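Local coordinates for protein putative LacI-family transcriptional regulator (Bacteroides fragilis, PDB 3GBV) that probably regulates transcription as a LacI-family DNA-binding protein, with a periplasmic-binding-protein-like domain that presumably senses a small effector, at residues A[129-134]-A[246-251]; A[123-128]-A[162-167]; A[212-217]-A[226-231]. One frame throughout, in Å; residues are numbered along the deposited sequence.

Interaction 1: A[129-134]-A[246-251]; sequences MLLAVN and VSFLIA
L131 and F248 carry the apolar part of this contact, where the C-terminal end of helix 117-131 meets strand 246-251. The two side chains run alongside one another, pointing opposite ways, and the approach to the ring is oblique. CD1 of L131 reaches CE2 of F248 at 3.5 Å and CZ at 4.0 Å, so the methyl lies by the outer end of the ring. L130 adds a looser touch on the same end, its CD2 standing 4.5 Å from F248 CZ. The other branch of L131 serves a different neighbour: CD2 lies 3.7 Å from CB of S247, and OG of the same serine is equally near. The two methyls thus mainly divide their work between successive residues of the strand.

The arrangement is a piece of a Rossmann-like alpha/beta layer, in which a helix lies on a largely parallel sheet, as in the lobes of periplasmic binding proteins. The chain turns a corner at S247, consistent with two successive residues, S247 and F248, both pointing CB toward the helix. F248 holds its CG anti to its own carbonyl carbon (chi1 -61°), which carries the ring out to the leucines.

No hydrogen bond spans the two segments; backbone bonds tie S247 to L228 and F248 to G230 in the neighbouring strand. The second subunit closes in here as well: its L131 packs on L130, and its L130 packs on F248.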
loop_
_atom_site.group_PDB
_atom_site.type_symbol
_atom_site.label_atom_id
_atom_site.label_comp_id
_atom_site.label_asym_id
_atom_site.label_seq_id
_atom_site.Cartn_x
_atom_site.Cartn_y
_atom_site.Cartn_z
HETATM N N MSE A 129 -6.767 10.888 -13.970
HETATM C CA MSE A 129 -6.420 11.254 -15.340
HETATM C C MSE A 129 -5.847 10.105 -16.162
HETATM O O MSE A 129 -5.798 10.183 -17.387
HETATM C CB MSE A 129 -5.449 12.435 -15.329
HETATM C CG MSE A 129 -6.106 13.698 -14.832
HETATM SE SE MSE A 129 -7.693 14.062 -15.974
HETATM C CE MSE A 129 -9.208 13.566 -14.912
ATOM N N LEU A 130 -5.389 9.060 -15.481
ATOM C CA LEU A 130 -4.852 7.867 -16.139
ATOM C C LEU A 130 -6.080 7.144 -16.695
ATOM O O LEU A 130 -6.022 6.451 -17.710
ATOM C CB LEU A 130 -4.156 6.954 -15.116
ATOM C CG LEU A 130 -3.770 5.549 -15.619
ATOM C CD1 LEU A 130 -2.560 5.660 -16.541
ATOM C CD2 LEU A 130 -3.452 4.617 -14.443
ATOM N N LEU A 131 -7.187 7.333 -15.985
ATOM C CA LEU A 131 -8.487 6.751 -16.290
ATOM C C LEU A 131 -9.257 7.584 -17.322
ATOM O O LEU A 131 -9.870 7.040 -18.242
ATOM C CB LEU A 131 -9.300 6.696 -14.997
ATOM C CG LEU A 131 -10.018 5.448 -14.509
ATOM C CD1 LEU A 131 -9.053 4.302 -14.344
ATOM C CD2 LEU A 131 -10.677 5.772 -13.187
ATOM N N ALA A 132 -9.219 8.907 -17.157
ATOM C CA ALA A 132 -9.944 9.826 -18.033
ATOM C C ALA A 132 -9.078 10.551 -19.048
ATOM O O ALA A 132 -9.384 11.681 -19.433
ATOM C CB ALA A 132 -10.686 10.841 -17.192
ATOM N N VAL A 133 -8.018 9.891 -19.493
ATOM C CA VAL A 133 -7.086 10.465 -20.454
ATOM C C VAL A 133 -7.699 11.520 -21.373
ATOM O O VAL A 133 -7.407 12.714 -21.244
ATOM C CB VAL A 133 -6.466 9.373 -21.338
ATOM C CG1 VAL A 133 -5.032 9.757 -21.695
ATOM C CG2 VAL A 133 -6.520 8.028 -20.623
ATOM N N ASN A 134 -8.549 11.080 -22.294
ATOM C CA ASN A 134 -9.178 11.994 -23.242
ATOM C C ASN A 134 -10.629 12.308 -22.892
ATOM O O ASN A 134 -11.545 12.002 -23.656
ATOM C CB ASN A 134 -9.094 11.409 -24.655
ATOM C CG ASN A 134 -7.662 11.132 -25.086
ATOM O OD1 ASN A 134 -6.830 12.043 -25.156
ATOM N ND2 ASN A 134 -7.367 9.867 -25.374
ATOM N N VAL A 246 -16.411 1.278 -8.921
ATOM C CA VAL A 246 -15.271 2.033 -8.416
ATOM C C VAL A 246 -14.015 1.403 -9.038
ATOM O O VAL A 246 -13.871 0.179 -9.045
ATOM C CB VAL A 246 -15.189 1.953 -6.876
ATOM C CG1 VAL A 246 -13.865 2.524 -6.382
ATOM C CG2 VAL A 246 -16.350 2.712 -6.258
ATOM N N SER A 247 -13.128 2.241 -9.573
ATOM C CA SER A 247 -11.894 1.773 -10.216
ATOM C C SER A 247 -10.707 1.735 -9.265
ATOM O O SER A 247 -9.882 0.829 -9.326
ATOM C CB SER A 247 -11.532 2.667 -11.406
ATOM O OG SER A 247 -12.577 2.698 -12.356
ATOM N N PHE A 248 -10.618 2.737 -8.403
ATOM C CA PHE A 248 -9.540 2.805 -7.440
ATOM C C PHE A 248 -10.094 3.282 -6.102
ATOM O O PHE A 248 -11.068 4.043 -6.047
ATOM C CB PHE A 248 -8.455 3.805 -7.878
ATOM C CG PHE A 248 -7.791 3.478 -9.193
ATOM C CD1 PHE A 248 -7.136 2.265 -9.384
ATOM C CD2 PHE A 248 -7.780 4.414 -10.228
ATOM C CE1 PHE A 248 -6.483 1.992 -10.584
ATOM C CE2 PHE A 248 -7.128 4.145 -11.434
ATOM C CZ PHE A 248 -6.476 2.932 -11.615
ATOM N N LEU A 249 -9.465 2.811 -5.032
ATOM C CA LEU A 249 -9.796 3.237 -3.683
ATOM C C LEU A 249 -8.453 3.629 -3.068
ATOM O O LEU A 249 -7.448 2.940 -3.254
ATOM C CB LEU A 249 -10.442 2.113 -2.861
ATOM C CG LEU A 249 -11.887 1.732 -3.213
ATOM C CD1 LEU A 249 -12.330 0.538 -2.367
ATOM C CD2 LEU A 249 -12.807 2.930 -2.984
ATOM N N ILE A 250 -8.435 4.750 -2.362
ATOM C CA ILE A 250 -7.223 5.210 -1.709
ATOM C C ILE A 250 -7.396 4.958 -0.225
ATOM O O ILE A 250 -8.377 5.390 0.373
ATOM C CB ILE A 250 -6.990 6.701 -1.977
ATOM C CG1 ILE A 250 -6.750 6.905 -3.486
ATOM C CG2 ILE A 250 -5.827 7.205 -1.131
ATOM C CD1 ILE A 250 -6.743 8.360 -3.946
ATOM N N ALA A 251 -6.455 4.229 0.366
ATOM C CA ALA A 251 -6.528 3.907 1.785
ATOM C C ALA A 251 -5.515 4.709 2.589
ATOM O O ALA A 251 -4.533 5.214 2.044
ATOM C CB ALA A 251 -6.300 2.418 1.987
#

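Interaction 2: A[123-128]-A[162-167]; sequences FAARML and RQYMQE
The ring of Y164 offers one face to the backbone of helix 117-131. Over that face R126 N sits near the ring centre, 3.8 Å above the plane, while A125 C lies at 4.0 Å, displaced toward the rim. Two further aromatic groups meet this ring from outside the pair of segments: H168 stacks on it and Y122 is set edge-to-face. The guanidinium of R126 is turned only 11° from the ring plane, but the tyrosine hydroxyl approaches it obliquely.

At the root of the ring the helices come close. A125 CB is 3.4 Å from Y164 CB, and the ring lies over the A125-R126 peptide; the nearest CA atoms, those of A125 and Y164, are 6.2 Å apart. Y164 keeps its CG anti to the backbone N (chi1 -177°), laying the ring across the neighbouring helix. This is helix-to-helix packing on one side of an alpha/beta lobe: helices 117-131 and 152-168 lie beside each other, with L128 and M165 both touching I138 of strand 137-144.

R126 meets the far end of the tyrosine with its aliphatic part. Its CB lies 3.8 Å from Y164 CE1, and CD comes to 3.3 Å from Y164 OH. A bend at chi2 (64°) then leads the chain away from the second helix, where NH1 forms a salt bridge with E289 of the second subunit. Within helix 152-168, one turn apart, Q163 NE2 donates a nearly straight hydrogen bond to E167 OE2, 3.3 Å long, arriving from above the carboxylate plane. E167 OE1 in turn is bonded to the hydroxyl of Y122, a residue of helix 117-131.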
loop_
_atom_site.group_PDB
_atom_site.type_symbol
_atom_site.label_atom_id
_atom_site.label_comp_id
_atom_site.label_asym_id
_atom_site.label_seq_id
_atom_site.Cartn_x
_atom_site.Cartn_y
_atom_site.Cartn_z
ATOM N N PHE A 123 -2.202 13.255 -5.889
ATOM C CA PHE A 123 -2.046 11.866 -6.312
ATOM C C PHE A 123 -3.346 11.332 -6.913
ATOM O O PHE A 123 -3.329 10.611 -7.919
ATOM C CB PHE A 123 -1.656 10.993 -5.108
ATOM C CG PHE A 123 -1.737 9.508 -5.370
ATOM C CD1 PHE A 123 -0.677 8.824 -5.957
ATOM C CD2 PHE A 123 -2.874 8.792 -5.014
ATOM C CE1 PHE A 123 -0.753 7.442 -6.178
ATOM C CE2 PHE A 123 -2.955 7.412 -5.235
ATOM C CZ PHE A 123 -1.894 6.736 -5.816
ATOM N N ALA A 124 -4.464 11.678 -6.277
ATOM C CA ALA A 124 -5.781 11.238 -6.725
ATOM C C ALA A 124 -6.053 11.764 -8.124
ATOM O O ALA A 124 -6.640 11.070 -8.944
ATOM C CB ALA A 124 -6.857 11.717 -5.760
ATOM N N ALA A 125 -5.602 12.985 -8.389
ATOM C CA ALA A 125 -5.771 13.610 -9.694
ATOM C C ALA A 125 -5.004 12.828 -10.754
ATOM O O ALA A 125 -5.533 12.556 -11.835
ATOM C CB ALA A 125 -5.283 15.052 -9.656
ATOM N N ARG A 126 -3.755 12.483 -10.441
ATOM C CA ARG A 126 -2.912 11.711 -11.353
ATOM C C ARG A 126 -3.617 10.418 -11.738
ATOM O O ARG A 126 -3.738 10.090 -12.916
ATOM C CB ARG A 126 -1.569 11.378 -10.681
ATOM C CG ARG A 126 -0.765 10.229 -11.319
ATOM C CD ARG A 126 -0.335 10.549 -12.730
ATOM N NE ARG A 126 0.357 9.428 -13.378
ATOM C CZ ARG A 126 1.575 8.989 -13.058
ATOM N NH1 ARG A 126 2.269 9.564 -12.085
ATOM N NH2 ARG A 126 2.113 7.979 -13.731
HETATM N N MSE A 127 -4.098 9.691 -10.737
HETATM C CA MSE A 127 -4.768 8.410 -10.985
HETATM C C MSE A 127 -6.063 8.550 -11.779
HETATM O O MSE A 127 -6.377 7.698 -12.613
HETATM C CB MSE A 127 -5.065 7.676 -9.667
HETATM C CG MSE A 127 -3.837 7.348 -8.816
HETATM SE SE MSE A 127 -2.535 6.340 -9.863
HETATM C CE MSE A 127 -3.512 4.645 -10.270
ATOM N N LEU A 128 -6.822 9.607 -11.512
ATOM C CA LEU A 128 -8.072 9.822 -12.227
ATOM C C LEU A 128 -7.810 10.114 -13.705
ATOM O O LEU A 128 -8.539 9.643 -14.585
ATOM C CB LEU A 128 -8.854 10.987 -11.627
ATOM C CG LEU A 128 -10.196 11.235 -12.325
ATOM C CD1 LEU A 128 -11.180 10.159 -11.898
ATOM C CD2 LEU A 128 -10.731 12.612 -11.974
ATOM N N ARG A 162 -7.130 20.043 -7.642
ATOM C CA ARG A 162 -7.261 21.108 -8.620
ATOM C C ARG A 162 -5.902 21.618 -9.090
ATOM O O ARG A 162 -5.760 22.043 -10.239
ATOM C CB ARG A 162 -8.088 22.259 -8.039
ATOM C CG ARG A 162 -9.550 21.903 -7.728
ATOM C CD ARG A 162 -10.254 23.046 -6.987
ATOM N NE ARG A 162 -11.602 22.688 -6.542
ATOM C CZ ARG A 162 -12.666 22.553 -7.335
ATOM N NH1 ARG A 162 -12.576 22.751 -8.644
ATOM N NH2 ARG A 162 -13.825 22.192 -6.814
ATOM N N GLN A 163 -4.896 21.573 -8.218
ATOM C CA GLN A 163 -3.575 22.039 -8.612
ATOM C C GLN A 163 -3.034 21.149 -9.723
ATOM O O GLN A 163 -2.536 21.639 -10.739
ATOM C CB GLN A 163 -2.602 22.021 -7.435
ATOM C CG GLN A 163 -1.315 22.786 -7.719
ATOM C CD GLN A 163 -0.317 22.722 -6.576
ATOM O OE1 GLN A 163 -0.675 22.906 -5.402
ATOM N NE2 GLN A 163 0.948 22.468 -6.911
ATOM N N TYR A 164 -3.130 19.837 -9.521
ATOM C CA TYR A 164 -2.658 18.888 -10.519
ATOM C C TYR A 164 -3.409 19.104 -11.833
ATOM O O TYR A 164 -2.812 19.115 -12.912
ATOM C CB TYR A 164 -2.888 17.445 -10.058
ATOM C CG TYR A 164 -2.351 16.416 -11.034
ATOM C CD1 TYR A 164 -1.095 15.827 -10.843
ATOM C CD2 TYR A 164 -3.085 16.058 -12.172
ATOM C CE1 TYR A 164 -0.583 14.905 -11.759
ATOM C CE2 TYR A 164 -2.581 15.149 -13.095
ATOM C CZ TYR A 164 -1.330 14.577 -12.878
ATOM O OH TYR A 164 -0.816 13.688 -13.780
HETATM N N MSE A 165 -4.725 19.258 -11.736
HETATM C CA MSE A 165 -5.547 19.466 -12.920
HETATM C C MSE A 165 -5.134 20.751 -13.643
HETATM O O MSE A 165 -5.159 20.822 -14.868
HETATM C CB MSE A 165 -7.024 19.554 -12.536
HETATM C CG MSE A 165 -7.574 18.321 -11.854
HETATM SE SE MSE A 165 -7.607 16.850 -13.173
HETATM C CE MSE A 165 -9.107 17.395 -14.354
ATOM N N GLN A 166 -4.765 21.776 -12.886
ATOM C CA GLN A 166 -4.342 23.030 -13.501
ATOM C C GLN A 166 -3.004 22.829 -14.214
ATOM O O GLN A 166 -2.805 23.285 -15.340
ATOM C CB GLN A 166 -4.203 24.122 -12.438
ATOM C CG GLN A 166 -5.490 24.861 -12.099
ATOM C CD GLN A 166 -5.387 25.652 -10.803
ATOM O OE1 GLN A 166 -4.316 26.146 -10.444
ATOM N NE2 GLN A 166 -6.509 25.783 -10.098
ATOM N N GLU A 167 -2.093 22.121 -13.562
ATOM C CA GLU A 167 -0.773 21.887 -14.130
ATOM C C GLU A 167 -0.740 20.898 -15.297
ATOM O O GLU A 167 0.134 20.995 -16.156
ATOM C CB GLU A 167 0.179 21.395 -13.038
ATOM C CG GLU A 167 0.224 22.273 -11.786
ATOM C CD GLU A 167 1.108 21.672 -10.697
ATOM O OE1 GLU A 167 1.034 20.441 -10.495
ATOM O OE2 GLU A 167 1.865 22.421 -10.042
#

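Interaction 3: A[212-217]-A[226-231]; sequences YIIGEY and FSLIGY
Helix 212-220 lies over strand 227-231 with its backbone nearest at G215 and L228, whose CA atoms are 7.2 Å apart. L228 points its side chain up at the helix and spreads both methyls beneath the first turn. I214 comes down on it with its CG2 branch, the two side chains lying nearly perpendicular to each other. CG2 meets L228 CD1 at 3.5 Å, tighter than usual for two carbons, and L228 CD2 at 3.7 Å. That branch is anti to the backbone N of I214, while CG1 lies beside the backbone N (chi1 -51°) and leads away from the strand. The second methyl of L228 slips under the next residue, where CD2 stands 3.9 Å from G215 N. With no side chain on G215, helix backbone itself becomes the surface that the leucine touches.

The pair belongs to a beta-alpha-beta crossover, strand 203-206, helix 212-220, strand 227-231, one of the repeating units of the Rossmann-like lobe. F141 of strand 137-144 also packs on both I214 and L228, extending the apolar layer across the sheet.

No hydrogen bond joins the helix to the strand, and all three touching residues are buried. Cohesion between the two segments therefore rests on hydrophobic burial, mainly the I214-L228 side-chain contact, with one leucine methyl against the helix backbone at G215.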
loop_
_atom_site.group_PDB
_atom_site.type_symbol
_atom_site.label_atom_id
_atom_site.label_comp_id
_atom_site.label_asym_id
_atom_site.label_seq_id
_atom_site.Cartn_x
_atom_site.Cartn_y
_atom_site.Cartn_z
ATOM N N TYR A 212 -19.359 4.613 -1.965
ATOM C CA TYR A 212 -20.318 3.555 -2.253
ATOM C C TYR A 212 -21.701 4.104 -2.604
ATOM O O TYR A 212 -22.485 3.438 -3.286
ATOM C CB TYR A 212 -20.427 2.595 -1.057
ATOM C CG TYR A 212 -21.012 3.212 0.196
ATOM C CD1 TYR A 212 -22.386 3.421 0.316
ATOM C CD2 TYR A 212 -20.194 3.592 1.259
ATOM C CE1 TYR A 212 -22.933 3.991 1.457
ATOM C CE2 TYR A 212 -20.737 4.170 2.414
ATOM C CZ TYR A 212 -22.109 4.364 2.500
ATOM O OH TYR A 212 -22.663 4.928 3.624
ATOM N N ILE A 213 -22.004 5.311 -2.128
ATOM C CA ILE A 213 -23.296 5.934 -2.411
ATOM C C ILE A 213 -23.422 6.111 -3.923
ATOM O O ILE A 213 -24.469 5.850 -4.510
ATOM C CB ILE A 213 -23.417 7.324 -1.726
ATOM C CG1 ILE A 213 -23.477 7.155 -0.213
ATOM C CG2 ILE A 213 -24.664 8.047 -2.208
ATOM C CD1 ILE A 213 -23.331 8.453 0.543
ATOM N N ILE A 214 -22.334 6.549 -4.544
ATOM C CA ILE A 214 -22.310 6.764 -5.981
ATOM C C ILE A 214 -22.149 5.423 -6.679
ATOM O O ILE A 214 -22.744 5.180 -7.730
ATOM C CB ILE A 214 -21.129 7.654 -6.401
ATOM C CG1 ILE A 214 -21.093 8.940 -5.561
ATOM C CG2 ILE A 214 -21.233 7.964 -7.887
ATOM C CD1 ILE A 214 -22.223 9.893 -5.848
ATOM N N GLY A 215 -21.329 4.560 -6.095
ATOM C CA GLY A 215 -21.101 3.256 -6.682
ATOM C C GLY A 215 -22.344 2.383 -6.717
ATOM O O GLY A 215 -22.633 1.746 -7.731
ATOM N N GLU A 216 -23.070 2.338 -5.604
ATOM C CA GLU A 216 -24.279 1.534 -5.519
ATOM C C GLU A 216 -25.369 2.146 -6.383
ATOM O O GLU A 216 -26.255 1.439 -6.861
ATOM C CB GLU A 216 -24.737 1.420 -4.065
ATOM C CG GLU A 216 -23.730 0.697 -3.183
ATOM C CD GLU A 216 -24.142 0.653 -1.728
ATOM O OE1 GLU A 216 -23.405 0.042 -0.923
ATOM O OE2 GLU A 216 -25.199 1.228 -1.387
ATOM N N TYR A 217 -25.307 3.457 -6.589
ATOM C CA TYR A 217 -26.290 4.113 -7.443
ATOM C C TYR A 217 -26.111 3.583 -8.864
ATOM O O TYR A 217 -27.084 3.222 -9.529
ATOM C CB TYR A 217 -26.093 5.628 -7.450
ATOM C CG TYR A 217 -26.858 6.318 -8.558
ATOM C CD1 TYR A 217 -28.231 6.564 -8.444
ATOM C CD2 TYR A 217 -26.216 6.703 -9.732
ATOM C CE1 TYR A 217 -28.945 7.175 -9.480
ATOM C CE2 TYR A 217 -26.917 7.310 -10.770
ATOM C CZ TYR A 217 -28.281 7.542 -10.637
ATOM O OH TYR A 217 -28.976 8.133 -11.663
ATOM N N PHE A 226 -19.365 4.641 -16.499
ATOM C CA PHE A 226 -18.868 5.636 -15.557
ATOM C C PHE A 226 -18.084 4.919 -14.457
ATOM O O PHE A 226 -18.540 3.899 -13.933
ATOM C CB PHE A 226 -20.040 6.389 -14.926
ATOM C CG PHE A 226 -19.647 7.667 -14.237
ATOM C CD1 PHE A 226 -19.644 8.869 -14.931
ATOM C CD2 PHE A 226 -19.281 7.669 -12.892
ATOM C CE1 PHE A 226 -19.282 10.063 -14.295
ATOM C CE2 PHE A 226 -18.916 8.864 -12.245
ATOM C CZ PHE A 226 -18.919 10.055 -12.950
ATOM N N SER A 227 -16.914 5.455 -14.111
ATOM C CA SER A 227 -16.076 4.870 -13.068
ATOM C C SER A 227 -15.657 5.899 -12.009
ATOM O O SER A 227 -15.329 7.046 -12.330
ATOM C CB SER A 227 -14.829 4.240 -13.688
ATOM O OG SER A 227 -14.033 5.219 -14.329
ATOM N N LEU A 228 -15.677 5.475 -10.747
ATOM C CA LEU A 228 -15.303 6.341 -9.638
ATOM C C LEU A 228 -13.933 6.034 -9.058
ATOM O O LEU A 228 -13.371 4.954 -9.246
ATOM C CB LEU A 228 -16.277 6.208 -8.457
ATOM C CG LEU A 228 -17.752 6.607 -8.358
ATOM C CD1 LEU A 228 -18.016 7.848 -9.191
ATOM C CD2 LEU A 228 -18.613 5.456 -8.793
ATOM N N ILE A 229 -13.423 7.017 -8.328
ATOM C CA ILE A 229 -12.191 6.893 -7.577
ATOM C C ILE A 229 -12.688 7.325 -6.204
ATOM O O ILE A 229 -13.318 8.369 -6.062
ATOM C CB ILE A 229 -11.085 7.840 -8.062
ATOM C CG1 ILE A 229 -10.432 7.258 -9.315
ATOM C CG2 ILE A 229 -10.024 8.029 -6.952
ATOM C CD1 ILE A 229 -9.148 7.956 -9.707
ATOM N N GLY A 230 -12.448 6.499 -5.200
ATOM C CA GLY A 230 -12.915 6.836 -3.875
ATOM C C GLY A 230 -11.867 6.647 -2.810
ATOM O O GLY A 230 -10.723 6.301 -3.098
ATOM N N TYR A 231 -12.276 6.878 -1.567
ATOM C CA TYR A 231 -11.386 6.742 -0.431
ATOM C C TYR A 231 -11.853 5.719 0.599
ATOM O O TYR A 231 -13.054 5.515 0.808
ATOM C CB TYR A 231 -11.224 8.098 0.261
ATOM C CG TYR A 231 -10.184 9.000 -0.363
ATOM C CD1 TYR A 231 -8.938 9.184 0.240
ATOM C CD2 TYR A 231 -10.452 9.692 -1.535
ATOM C CE1 TYR A 231 -7.992 10.050 -0.318
ATOM C CE2 TYR A 231 -9.523 10.551 -2.092
ATOM C CZ TYR A 231 -8.296 10.734 -1.484
ATOM O OH TYR A 231 -7.401 11.632 -2.047
#

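How the interactions relate
From the N terminus, helix 117-131, with the turn that ends it, supplies the first segments of interactions 2 and 1 in direct succession. Interaction 2 closes first, when the chain has passed strand 137-144 and returned in helix 152-168. Its loop crosses that of interaction 1, which opens at 129-134 before interaction 2 has closed and shuts only at strand 246-251. Nested inside this long loop is the short one of interaction 3, between helix 212-220 and strand 227-231. Strands 227-231 and 246-251 are neighbours in the mixed sheet, and I229 and F248 both pack on M127. The three contacts thus tie helices on both sides of one sheet, and interactions 1 and 2 also touch the second subunit.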